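Local coordinates for DNA ligase (Alteromonas mediterranea, PDB 6GDR), which probably seals nicks in duplex DNA by way of an adenylated intermediate, clasping its substrate between a nucleotidyltransferase domain and an OB domain, at residues W42-L47 and T62-A68; M131-M135 and M148-L152; S86-S90 and R124-V128; Q80-T84 and T276-R282. All blocks are in the same frame, centred on the assembly; numbering follows the deposited sequence.

Contact 1 (W42-L47 and T62-A68)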
# COMPACT_ATOMS: atom_id res chain seq x y z
N TRP D 42 7.09 11.63 9.61
CA TRP D 42 7.01 12.75 10.53
C TRP D 42 8.41 13.23 10.87
O TRP D 42 9.20 12.49 11.47
CB TRP D 42 6.25 12.35 11.80
CG TRP D 42 6.21 13.41 12.85
CD1 TRP D 42 6.63 13.30 14.15
CD2 TRP D 42 5.75 14.76 12.70
NE1 TRP D 42 6.44 14.49 14.81
CE2 TRP D 42 5.90 15.40 13.95
CE3 TRP D 42 5.21 15.48 11.63
CZ2 TRP D 42 5.54 16.73 14.15
CZ3 TRP D 42 4.85 16.80 11.84
CH2 TRP D 42 5.02 17.41 13.09
N ASP D 43 8.73 14.46 10.48
CA ASP D 43 10.05 15.03 10.68
C ASP D 43 10.26 15.58 12.09
O ASP D 43 11.35 16.05 12.40
CB ASP D 43 10.29 16.15 9.66
CG ASP D 43 11.73 16.62 9.62
OD1 ASP D 43 12.60 15.92 10.17
OD2 ASP D 43 11.99 17.68 9.02
N GLY D 44 9.24 15.51 12.95
CA GLY D 44 9.30 16.19 14.23
C GLY D 44 8.76 17.60 14.09
O GLY D 44 8.23 18.17 15.05
N THR D 45 8.89 18.16 12.89
CA THR D 45 8.33 19.46 12.55
C THR D 45 7.38 19.42 11.38
O THR D 45 6.56 20.34 11.24
CB THR D 45 9.45 20.46 12.22
OG1 THR D 45 10.43 20.47 13.27
CG2 THR D 45 8.90 21.87 12.05
N GLU D 46 7.44 18.39 10.53
CA GLU D 46 6.79 18.45 9.23
C GLU D 46 6.50 17.04 8.74
O GLU D 46 7.26 16.10 9.02
CB GLU D 46 7.69 19.19 8.24
CG GLU D 46 7.06 19.50 6.90
CD GLU D 46 8.02 20.24 5.98
OE1 GLU D 46 9.24 19.98 6.07
OE2 GLU D 46 7.55 21.07 5.18
N LEU D 47 5.39 16.89 8.02
CA LEU D 47 5.03 15.64 7.37
C LEU D 47 5.45 15.68 5.91
O LEU D 47 5.40 16.73 5.26
CB LEU D 47 3.53 15.39 7.46
CG LEU D 47 2.96 14.99 8.82
CD1 LEU D 47 1.45 15.11 8.82
CD2 LEU D 47 3.38 13.57 9.18
N THR D 62 -0.95 18.21 14.00
CA THR D 62 0.36 17.79 14.48
C THR D 62 0.71 18.39 15.84
O THR D 62 1.83 18.21 16.32
CB THR D 62 1.45 18.16 13.47
OG1 THR D 62 1.57 19.59 13.40
CG2 THR D 62 1.10 17.62 12.09
N ALA D 63 -0.23 19.10 16.46
CA ALA D 63 0.05 19.75 17.74
C ALA D 63 0.44 18.73 18.79
O ALA D 63 -0.26 17.72 18.98
CB ALA D 63 -1.16 20.56 18.19
N ASN D 64 1.55 18.98 19.47
CA ASN D 64 2.05 18.17 20.59
C ASN D 64 2.56 16.81 20.15
O ASN D 64 2.79 15.94 21.01
CB ASN D 64 0.97 17.99 21.67
CG ASN D 64 0.50 19.30 22.25
OD1 ASN D 64 -0.68 19.64 22.19
ND2 ASN D 64 1.43 20.06 22.82
N TRP D 65 2.77 16.59 18.86
CA TRP D 65 3.36 15.34 18.41
C TRP D 65 4.80 15.23 18.93
O TRP D 65 5.43 16.24 19.26
CB TRP D 65 3.35 15.24 16.89
CG TRP D 65 2.03 14.83 16.31
CD1 TRP D 65 0.81 14.92 16.90
CD2 TRP D 65 1.81 14.27 15.01
NE1 TRP D 65 -0.16 14.45 16.05
CE2 TRP D 65 0.43 14.04 14.89
CE3 TRP D 65 2.65 13.93 13.94
CZ2 TRP D 65 -0.14 13.49 13.74
CZ3 TRP D 65 2.08 13.39 12.80
CH2 TRP D 65 0.70 13.17 12.71
N PRO D 66 5.34 14.01 19.02
CA PRO D 66 6.72 13.86 19.49
C PRO D 66 7.70 14.60 18.59
O PRO D 66 7.39 15.00 17.47
CB PRO D 66 6.95 12.34 19.43
CG PRO D 66 5.59 11.74 19.47
CD PRO D 66 4.69 12.71 18.77
N LYS D 67 8.91 14.77 19.11
CA LYS D 67 10.00 15.43 18.38
C LYS D 67 11.02 14.40 17.90
O LYS D 67 12.21 14.46 18.19
CB LYS D 67 10.66 16.49 19.27
CG LYS D 67 9.74 17.63 19.68
CD LYS D 67 9.27 18.47 18.50
CE LYS D 67 10.43 19.16 17.79
NZ LYS D 67 9.97 20.13 16.76
N ALA D 68 10.51 13.44 17.13
CA ALA D 68 11.34 12.37 16.59
C ALA D 68 10.88 12.06 15.17
O ALA D 68 9.88 12.60 14.68
CB ALA D 68 11.26 11.11 17.46

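Contact 2 (M131-M135 and M148-L152). With AMP (adenosine monophosphate), chain G.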
# COMPACT_ATOMS: atom_id res chain seq x y z
N MET D 131 -1.36 6.67 11.46
CA MET D 131 -1.17 5.31 11.96
C MET D 131 0.30 4.95 11.83
O MET D 131 0.75 4.37 10.84
CB MET D 131 -2.05 4.33 11.19
CG MET D 131 -3.50 4.78 11.04
SD MET D 131 -4.33 5.07 12.62
CE MET D 131 -4.28 3.43 13.34
N ALA D 132 1.08 5.30 12.86
CA ALA D 132 2.51 5.04 12.84
C ALA D 132 2.78 3.54 12.89
O ALA D 132 2.09 2.79 13.59
CB ALA D 132 3.19 5.73 14.02
N PHE D 133 3.78 3.09 12.13
CA PHE D 133 4.14 1.68 12.07
C PHE D 133 5.62 1.39 12.22
O PHE D 133 5.99 0.22 12.33
CB PHE D 133 3.65 1.06 10.75
CG PHE D 133 4.07 1.81 9.52
CD1 PHE D 133 5.35 1.65 9.00
CD2 PHE D 133 3.19 2.65 8.87
CE1 PHE D 133 5.74 2.33 7.86
CE2 PHE D 133 3.58 3.34 7.73
CZ PHE D 133 4.85 3.18 7.23
N ASP D 134 6.49 2.40 12.24
CA ASP D 134 7.91 2.15 12.41
C ASP D 134 8.64 3.47 12.64
O ASP D 134 8.10 4.55 12.37
CB ASP D 134 8.50 1.42 11.20
CG ASP D 134 9.82 0.73 11.51
OD1 ASP D 134 10.28 0.81 12.67
OD2 ASP D 134 10.40 0.11 10.60
N MET D 135 9.87 3.35 13.14
CA MET D 135 10.78 4.48 13.28
C MET D 135 12.07 4.12 12.57
O MET D 135 12.59 3.00 12.76
CB MET D 135 11.05 4.80 14.76
CG MET D 135 9.80 5.15 15.56
SD MET D 135 10.14 5.44 17.31
CE MET D 135 11.14 6.92 17.24
N MET D 148 8.86 1.75 21.74
CA MET D 148 9.02 3.20 21.77
C MET D 148 7.80 3.91 21.22
O MET D 148 7.35 4.92 21.77
CB MET D 148 10.28 3.59 20.99
CG MET D 148 11.58 3.12 21.62
SD MET D 148 12.98 3.17 20.48
CE MET D 148 12.93 4.88 19.93
N LEU D 149 7.24 3.39 20.12
CA LEU D 149 6.04 3.99 19.54
C LEU D 149 4.92 4.05 20.56
O LEU D 149 4.28 5.09 20.74
CB LEU D 149 5.60 3.21 18.30
CG LEU D 149 6.45 3.35 17.03
CD1 LEU D 149 5.94 2.40 15.96
CD2 LEU D 149 6.43 4.79 16.52
N ASN D 150 4.66 2.93 21.24
CA ASN D 150 3.61 2.90 22.25
C ASN D 150 3.91 3.87 23.38
O ASN D 150 2.99 4.49 23.94
CB ASN D 150 3.45 1.48 22.79
CG ASN D 150 3.02 0.49 21.72
OD1 ASN D 150 2.32 0.85 20.77
ND2 ASN D 150 3.44 -0.76 21.87
N ASN D 151 5.18 4.03 23.74
CA ASN D 151 5.55 5.01 24.76
C ASN D 151 5.24 6.42 24.30
O ASN D 151 4.75 7.25 25.08
CB ASN D 151 7.03 4.87 25.11
CG ASN D 151 7.33 3.64 25.95
OD1 ASN D 151 6.44 3.10 26.62
ND2 ASN D 151 8.57 3.19 25.91
N LEU D 152 5.51 6.73 23.03
CA LEU D 152 5.27 8.07 22.52
C LEU D 152 3.78 8.38 22.43
O LEU D 152 3.39 9.55 22.58
CB LEU D 152 5.93 8.24 21.16
CG LEU D 152 7.46 8.13 21.14
CD1 LEU D 152 7.98 8.01 19.72
CD2 LEU D 152 8.09 9.32 21.84
P AMP G . 3.36 -1.04 -1.28
O1P AMP G . 2.00 -0.81 -0.66
O2P AMP G . 3.56 -2.25 -2.16
O5' AMP G . 4.44 -1.10 -0.09
C5' AMP G . 3.99 -1.17 1.26
C4' AMP G . 3.52 0.21 1.72
O4' AMP G . 2.34 0.08 2.52
C3' AMP G . 4.54 0.98 2.54
O3' AMP G . 5.01 2.11 1.79
C2' AMP G . 3.80 1.43 3.79
O2' AMP G . 3.91 2.84 3.99
C1' AMP G . 2.34 1.04 3.57
N9 AMP G . 1.63 0.48 4.75
C8 AMP G . 0.30 0.64 4.93
N7 AMP G . -0.12 0.04 6.07
C5 AMP G . 0.96 -0.52 6.65
C6 AMP G . 1.22 -1.31 7.87
N6 AMP G . 0.20 -1.61 8.71
N1 AMP G . 2.48 -1.71 8.12
C2 AMP G . 3.49 -1.41 7.29
N3 AMP G . 3.33 -0.70 6.15
C4 AMP G . 2.11 -0.23 5.78

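Contact 3 (S86-S90 and R124-V128). Unlike the reference sequence in segment 124-128: V128 (reference Ile). With nucleotides of chain A; nucleotides of chain B.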
# COMPACT_ATOMS: atom_id res chain seq x y z
N SER D 86 -7.39 12.52 -1.45
CA SER D 86 -7.88 13.85 -1.81
C SER D 86 -7.58 14.86 -0.71
O SER D 86 -7.26 16.02 -0.99
CB SER D 86 -9.38 13.80 -2.11
OG SER D 86 -9.88 15.10 -2.38
N ILE D 87 -7.67 14.44 0.55
CA ILE D 87 -7.42 15.35 1.66
C ILE D 87 -5.93 15.61 1.82
O ILE D 87 -5.50 16.76 1.99
CB ILE D 87 -8.03 14.79 2.96
CG1 ILE D 87 -9.54 14.55 2.80
CG2 ILE D 87 -7.75 15.73 4.13
CD1 ILE D 87 -10.22 13.95 4.02
N VAL D 88 -5.12 14.56 1.78
CA VAL D 88 -3.72 14.67 2.18
C VAL D 88 -2.91 15.45 1.15
O VAL D 88 -2.07 16.29 1.51
CB VAL D 88 -3.13 13.27 2.42
CG1 VAL D 88 -1.62 13.34 2.64
CG2 VAL D 88 -3.80 12.61 3.63
N LEU D 89 -3.12 15.18 -0.13
CA LEU D 89 -2.26 15.76 -1.16
C LEU D 89 -2.65 17.17 -1.56
O LEU D 89 -1.85 17.87 -2.19
CB LEU D 89 -2.25 14.87 -2.40
CG LEU D 89 -1.84 13.41 -2.18
CD1 LEU D 89 -1.94 12.63 -3.48
CD2 LEU D 89 -0.43 13.31 -1.60
N SER D 90 -3.86 17.62 -1.21
CA SER D 90 -4.31 18.94 -1.61
C SER D 90 -3.74 20.01 -0.70
O SER D 90 -3.60 19.81 0.51
CB SER D 90 -5.84 19.00 -1.60
OG SER D 90 -6.40 18.04 -2.48
N ARG D 124 -11.18 18.98 6.57
CA ARG D 124 -11.43 17.59 6.19
C ARG D 124 -10.52 16.62 6.93
O ARG D 124 -10.80 15.41 6.92
CB ARG D 124 -11.25 17.44 4.68
CG ARG D 124 -11.95 18.52 3.87
CD ARG D 124 -12.15 18.11 2.41
NE ARG D 124 -10.93 18.24 1.62
CZ ARG D 124 -10.83 17.87 0.34
NH1 ARG D 124 -9.69 18.03 -0.31
NH2 ARG D 124 -11.87 17.34 -0.28
N TRP D 125 -9.46 17.11 7.57
CA TRP D 125 -8.56 16.26 8.34
C TRP D 125 -9.15 15.80 9.66
O TRP D 125 -8.45 15.12 10.42
CB TRP D 125 -7.25 17.01 8.61
CG TRP D 125 -6.47 17.33 7.37
CD1 TRP D 125 -6.82 18.20 6.38
CD2 TRP D 125 -5.19 16.80 7.01
NE1 TRP D 125 -5.84 18.23 5.41
CE2 TRP D 125 -4.83 17.38 5.77
CE3 TRP D 125 -4.31 15.88 7.60
CZ2 TRP D 125 -3.64 17.08 5.12
CZ3 TRP D 125 -3.13 15.58 6.95
CH2 TRP D 125 -2.80 16.18 5.73
N ALA D 126 -10.40 16.14 9.95
CA ALA D 126 -10.97 15.83 11.26
C ALA D 126 -10.90 14.33 11.55
O ALA D 126 -10.51 13.92 12.65
CB ALA D 126 -12.42 16.33 11.33
N LYS D 127 -11.28 13.50 10.58
CA LYS D 127 -11.33 12.06 10.76
C LYS D 127 -10.12 11.35 10.17
O LYS D 127 -10.19 10.14 9.89
CB LYS D 127 -12.63 11.51 10.17
CG LYS D 127 -13.87 11.83 11.00
CD LYS D 127 -13.98 10.91 12.21
CE LYS D 127 -14.84 11.53 13.31
NZ LYS D 127 -14.03 12.33 14.28
N VAL D 128 -9.02 12.06 9.97
CA VAL D 128 -7.77 11.48 9.51
C VAL D 128 -6.89 11.20 10.72
O VAL D 128 -6.92 11.94 11.72
CB VAL D 128 -7.05 12.40 8.51
CG1 VAL D 128 -5.69 11.82 8.12
CG2 VAL D 128 -7.91 12.60 7.27
P DC A 16 -8.86 16.15 -5.67
OP1 DC A 16 -9.29 16.61 -4.33
OP2 DC A 16 -9.77 16.31 -6.83
O5' DC A 16 -7.48 16.86 -6.02
C5' DC A 16 -6.30 16.46 -5.33
C4' DC A 16 -5.15 17.40 -5.64
O4' DC A 16 -4.50 16.99 -6.88
C3' DC A 16 -5.55 18.86 -5.86
O3' DC A 16 -4.53 19.73 -5.38
C2' DC A 16 -5.73 18.92 -7.37
C1' DC A 16 -4.63 18.00 -7.86
N1 DC A 16 -4.89 17.34 -9.19
C2 DC A 16 -3.87 17.25 -10.13
O2 DC A 16 -2.76 17.73 -9.87
N3 DC A 16 -4.12 16.64 -11.32
C4 DC A 16 -5.33 16.14 -11.57
N4 DC A 16 -5.53 15.55 -12.75
C5 DC A 16 -6.39 16.21 -10.62
C6 DC A 16 -6.13 16.81 -9.45
P DT A 15 -11.08 10.22 -7.62
OP1 DT A 15 -11.96 10.18 -6.43
OP2 DT A 15 -11.67 10.41 -8.96
O5' DT A 15 -9.97 11.35 -7.40
C5' DT A 15 -9.10 11.29 -6.28
C4' DT A 15 -8.02 12.35 -6.37
O4' DT A 15 -7.09 12.00 -7.41
C3' DT A 15 -8.53 13.75 -6.71
O3' DT A 15 -8.48 14.60 -5.56
C2' DT A 15 -7.61 14.24 -7.84
C1' DT A 15 -6.50 13.19 -7.89
N1 DT A 15 -5.96 12.93 -9.26
C2 DT A 15 -4.64 13.23 -9.53
O2 DT A 15 -3.88 13.69 -8.70
N3 DT A 15 -4.24 12.96 -10.81
C4 DT A 15 -5.01 12.44 -11.83
O4 DT A 15 -4.56 12.23 -12.96
C5 DT A 15 -6.39 12.15 -11.49
C7 DT A 15 -7.32 11.58 -12.52
C6 DT A 15 -6.79 12.41 -10.24
P DC B 9 4.75 10.69 -4.23
OP1 DC B 9 5.50 10.86 -2.93
OP2 DC B 9 5.35 9.60 -5.07
O5' DC B 9 3.22 10.44 -3.98
C5' DC B 9 2.81 10.01 -2.71
C4' DC B 9 1.30 9.74 -2.75
O4' DC B 9 0.77 10.24 -3.81
C3' DC B 9 1.05 8.20 -2.86
O3' DC B 9 1.00 7.67 -1.64
C2' DC B 9 -0.31 8.11 -3.58
C1' DC B 9 -0.29 9.14 -4.40
N1 DC B 9 0.11 8.74 -5.68
C2 DC B 9 -0.87 8.23 -6.62
O2 DC B 9 -2.04 8.15 -6.30
N3 DC B 9 -0.45 7.82 -7.96
C4 DC B 9 0.91 7.90 -8.35
N4 DC B 9 1.29 7.50 -9.65
C5 DC B 9 1.91 8.42 -7.40
C6 DC B 9 1.49 8.84 -6.06

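Contact 4 (Q80-T84 and T276-R282). With nucleotides of chain A; nucleotides of chain B.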
# COMPACT_ATOMS: atom_id res chain seq x y z
N GLN D 80 -11.30 3.73 1.98
CA GLN D 80 -11.39 5.18 1.92
C GLN D 80 -10.12 5.80 1.33
O GLN D 80 -9.72 6.89 1.72
CB GLN D 80 -11.65 5.76 3.31
CG GLN D 80 -12.86 5.16 4.01
CD GLN D 80 -14.16 5.40 3.27
OE1 GLN D 80 -14.42 6.51 2.81
NE2 GLN D 80 -14.97 4.36 3.13
N PHE D 81 -9.49 5.11 0.38
CA PHE D 81 -8.21 5.59 -0.14
C PHE D 81 -8.39 6.83 -1.01
O PHE D 81 -7.77 7.87 -0.76
CB PHE D 81 -7.51 4.49 -0.94
CG PHE D 81 -6.35 5.00 -1.75
CD1 PHE D 81 -6.45 5.16 -3.12
CD2 PHE D 81 -5.16 5.34 -1.12
CE1 PHE D 81 -5.38 5.64 -3.85
CE2 PHE D 81 -4.09 5.82 -1.85
CZ PHE D 81 -4.20 5.97 -3.22
N GLU D 82 -9.22 6.73 -2.05
CA GLU D 82 -9.41 7.86 -2.96
C GLU D 82 -9.74 9.13 -2.18
O GLU D 82 -9.14 10.19 -2.42
CB GLU D 82 -10.52 7.56 -3.97
CG GLU D 82 -10.16 6.49 -4.99
CD GLU D 82 -10.71 5.12 -4.64
OE1 GLU D 82 -10.91 4.85 -3.44
OE2 GLU D 82 -10.96 4.33 -5.58
N ARG D 83 -10.68 9.04 -1.24
CA ARG D 83 -11.03 10.20 -0.43
C ARG D 83 -9.85 10.64 0.44
O ARG D 83 -9.58 11.84 0.57
CB ARG D 83 -12.25 9.88 0.43
CG ARG D 83 -12.58 10.92 1.48
CD ARG D 83 -14.02 10.80 1.94
NE ARG D 83 -14.18 11.08 3.36
CZ ARG D 83 -14.18 10.16 4.33
NH1 ARG D 83 -14.03 8.87 4.04
NH2 ARG D 83 -14.33 10.53 5.59
N THR D 84 -9.14 9.68 1.03
CA THR D 84 -7.98 10.02 1.85
C THR D 84 -6.92 10.74 1.02
O THR D 84 -6.36 11.75 1.46
CB THR D 84 -7.39 8.75 2.48
OG1 THR D 84 -8.38 8.13 3.32
CG2 THR D 84 -6.16 9.09 3.32
N THR D 276 -11.89 -0.07 -7.71
CA THR D 276 -11.90 1.31 -7.25
C THR D 276 -13.32 1.70 -6.85
O THR D 276 -14.24 0.87 -6.82
CB THR D 276 -11.35 2.23 -8.33
OG1 THR D 276 -12.25 2.25 -9.45
CG2 THR D 276 -9.98 1.76 -8.80
N LYS D 277 -13.53 2.98 -6.55
CA LYS D 277 -14.88 3.48 -6.32
C LYS D 277 -15.76 3.25 -7.53
O LYS D 277 -16.95 2.94 -7.40
CB LYS D 277 -14.83 4.97 -5.97
CG LYS D 277 -14.45 5.28 -4.54
CD LYS D 277 -14.38 6.78 -4.31
CE LYS D 277 -14.22 7.13 -2.84
NZ LYS D 277 -14.15 8.61 -2.63
N ASN D 278 -15.20 3.40 -8.73
CA ASN D 278 -15.93 3.24 -9.98
C ASN D 278 -15.91 1.80 -10.49
O ASN D 278 -16.17 1.56 -11.67
CB ASN D 278 -15.37 4.18 -11.04
CG ASN D 278 -15.27 5.61 -10.55
OD1 ASN D 278 -16.11 6.08 -9.78
ND2 ASN D 278 -14.23 6.32 -10.99
N GLY D 279 -15.59 0.83 -9.62
CA GLY D 279 -15.62 -0.57 -9.99
C GLY D 279 -14.57 -1.00 -10.98
O GLY D 279 -14.68 -2.10 -11.54
N LYS D 280 -13.53 -0.19 -11.21
CA LYS D 280 -12.51 -0.57 -12.17
C LYS D 280 -11.40 -1.38 -11.48
O LYS D 280 -11.04 -1.07 -10.34
CB LYS D 280 -11.90 0.66 -12.83
CG LYS D 280 -12.93 1.65 -13.35
CD LYS D 280 -12.82 1.86 -14.86
CE LYS D 280 -13.95 2.74 -15.37
NZ LYS D 280 -13.93 2.88 -16.85
N PRO D 281 -10.85 -2.40 -12.12
CA PRO D 281 -9.80 -3.20 -11.45
C PRO D 281 -8.58 -2.35 -11.13
O PRO D 281 -8.17 -1.50 -11.92
CB PRO D 281 -9.47 -4.29 -12.47
CG PRO D 281 -10.60 -4.29 -13.45
CD PRO D 281 -11.11 -2.89 -13.48
N ARG D 282 -8.00 -2.59 -9.96
CA ARG D 282 -6.85 -1.84 -9.49
C ARG D 282 -5.59 -2.69 -9.58
O ARG D 282 -5.61 -3.89 -9.32
CB ARG D 282 -7.05 -1.36 -8.05
CG ARG D 282 -5.81 -0.70 -7.47
CD ARG D 282 -6.11 0.31 -6.38
NE ARG D 282 -6.23 -0.32 -5.07
CZ ARG D 282 -6.06 0.32 -3.91
NH1 ARG D 282 -5.75 1.61 -3.90
NH2 ARG D 282 -6.20 -0.33 -2.77
P DG A 14 -10.79 5.01 -11.56
OP1 DG A 14 -11.92 4.44 -10.79
OP2 DG A 14 -11.04 5.61 -12.89
O5' DG A 14 -10.04 6.10 -10.66
C5' DG A 14 -9.73 5.80 -9.31
C4' DG A 14 -9.05 6.98 -8.64
O4' DG A 14 -7.70 7.12 -9.15
C3' DG A 14 -9.73 8.33 -8.87
O3' DG A 14 -10.23 8.86 -7.64
C2' DG A 14 -8.64 9.22 -9.48
C1' DG A 14 -7.36 8.48 -9.18
N9 DG A 14 -6.31 8.67 -10.17
C8 DG A 14 -6.36 8.34 -11.50
N7 DG A 14 -5.26 8.62 -12.15
C5 DG A 14 -4.43 9.17 -11.18
C6 DG A 14 -3.11 9.67 -11.29
O6 DG A 14 -2.39 9.72 -12.30
N1 DG A 14 -2.63 10.14 -10.07
C2 DG A 14 -3.34 10.13 -8.90
N2 DG A 14 -2.71 10.63 -7.82
N3 DG A 14 -4.58 9.67 -8.78
C4 DG A 14 -5.06 9.21 -9.96
P DC B 10 1.83 6.34 -1.30
OP1 DC B 10 1.81 6.18 0.17
OP2 DC B 10 3.13 6.41 -2.01
O5' DC B 10 0.95 5.18 -1.95
C5' DC B 10 -0.37 4.96 -1.48
C4' DC B 10 -1.19 4.14 -2.46
O4' DC B 10 -1.28 4.83 -3.73
C3' DC B 10 -0.61 2.78 -2.81
O3' DC B 10 -0.90 1.82 -1.80
C2' DC B 10 -1.30 2.48 -4.13
C1' DC B 10 -1.46 3.87 -4.77
N1 DC B 10 -0.47 4.14 -5.85
C2 DC B 10 -0.79 3.82 -7.17
O2 DC B 10 -1.90 3.33 -7.43
N3 DC B 10 0.12 4.06 -8.15
C4 DC B 10 1.30 4.59 -7.83
N4 DC B 10 2.17 4.81 -8.83
C5 DC B 10 1.65 4.92 -6.49
C6 DC B 10 0.74 4.68 -5.54

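Contact 1 (W42-L47 and T62-A68)
W42 and W65 meet in a T-shaped (edge-to-face) pair, the aromatic centre of a contact that fastens the hairpin turn after strand 38-42 to the loop leading into strand 70-75. The edge of W65 stands over one face of W42, with its CE3 3.4 Å from W42 CD2. The two ring planes are turned by 75°. The opposite face of W42 is taken by the backbone of its own turn, G44 N and T45 N lying above it toward the rim, so the indole is held flat from both sides. With CG anti to the backbone N (chi1 175°), the W42 indole extends toward the other loop.

Aliphatic carbons fill in round this pair. The far corner of W42, CH2, rests 3.7 Å from T62 CB, and L47 sets its CD2 branch against the edge of W65 at CZ3, the two side chains crossing at about a right angle.

The polar contacts lie on the other flank. W42 NE1 gives a nearly straight bond of 2.9 Å to P66 O, in the plane of the indole. K67 starts away from the turn, but its chain bends twice and returns NZ to G44 O at 3.1 Å, above the carbonyl plane. The NE1 of W65 turns elsewhere, to T160.

Nitrogen and ring are thus used separately: one N-H fixes the rotation of the W42 indole while both faces are packed, and the buried donor is satisfied by a backbone carbonyl, whereas the exposed lysine probably adds a more adaptable outer tie.

Contact 2 (M131-M135 and M148-L152)
L149 and M135 form the tight part of this contact, where helix 142-154 covers strand 129-134 in a beta-alpha-beta crossover to strand 161-163. The CD2 branch of L149 lies 3.5 Å from M135 CG, the two side chains running antiparallel alongside, and the same methyl reaches A132 CB at 4.2 Å. The other branch, CD1, sits against the backbone, 3.8 Å from D134 N. One leucine thereby covers the strand's end with both methyls.

Toward the partly exposed flank the fit is looser: M135 bends at its last torsion (chi3 66°), laying its thioether end, SD and CE, against the helix, where L152 CD1 meets it tip to tip, 4.1 Å from SD.

F133 points the other way, into the nucleotide pocket. Its ring lies with one face toward the adenine of AMP, whose N3 is over the ring centre, and its CZ is 3.4 Å from AMP O2'. F133 and D134 together face D71 in a classic beta bulge.

Between the two segments cohesion is apolar, with no hydrogen bond; the salt bridge from D134 to R145 links helix and strand by charge, and the strand divides its two sides between hydrophobic core and nucleotide.

Contact 3 (S86-S90 and R124-V128)
Two torsions bring I87 and W125 together: I87 CG2 stands anti to its own N, and W125 holds CG beside its N (chi1 -65°), which turns a face of the indole to I87 CG2. The result is a CH-pi contact in the nucleotidyltransferase domain, between helix 81-89 and the loop that enters strand 129-134. I87 CG2 is 3.5 Å from the centroid of the five-membered ring, only 16° off its normal. Farther along the indole, CZ2 lies 3.8 Å from V88 CA, and F61 meets W125 edge-to-face from outside the two segments. With a serine replacing W125, I87 CG2 and V88 would probably lose their cover and a gap open between helix and loop.

The other branch of I87 runs to R124 and V128, its CD1 resting 3.7 Å from R124 CB. I87 CG1 also lies over one face of the R124 guanidinium, whose edge is turned toward S90 OG and the DC16 phosphate of chain A. That basic group would probably add attraction for the DNA backbone. S90 OG closes back on S86 O, in the carbonyl plane. The DNA is held directly by S86, whose OG donates to OP1 of DC16 of chain A at 2.5 Å.

Contact 4 (Q80-T84 and T276-R282)
E82, an acid beside a DNA backbone, crosses from one domain to the other by accepting a main-chain N-H: K277 N bonds to E82 OE2 at 3.1 Å, 39° out of the carboxylate plane. A bend at chi2 (99°) brings the carboxylate round to it. This joins the start of helix 81-89 in the nucleotidyltransferase domain to a type I beta turn, T276 to G279, of the OB domain, a clamp that closes with DNA between its parts. The extended K277 runs antiparallel alongside E82 and lays CG 3.7 Å from E82 OE1, while the charged ends stay 5.0 Å apart from OE1 to NZ and make no salt bridge. Without the carboxylate, as with a valine here, K277 N is likely to lose its acceptor and the turn to shift against the helix.

Beside this, F81 sends its ring toward the sugar of DC10 of chain B, CZ being 3.2 Å from O4'. R282 NH1 approaches one face of that ring, at most a weak cation-pi attraction; its firmer tie is a salt bridge to D36.

The turn also holds the other DNA strand. T276 OG1 accepts the K280 N-H at 3.3 Å and itself donates to OP1 of DG14 of chain A at 2.6 Å.

Overall arrangement
From the N terminus, contact 1 closes first, a short loop between the turn at 42-47 and the approach to strand 70-75. The chain then enters helix 81-89, whose start serves contact 4 and whose end serves contact 3. Contact 3 closes when the chain returns at 124-128, and contact 2 follows directly, tying strand 129-134 to helix 142-154. Contacts 1, 3 and 2 are therefore in series, none crossing another, all within the nucleotidyltransferase domain; contacts 1 and 2 touch through P66 and L152. Contact 4 waits until 276-282, so its long loop encloses contacts 2 and 3, and it alone joins this domain to the OB domain.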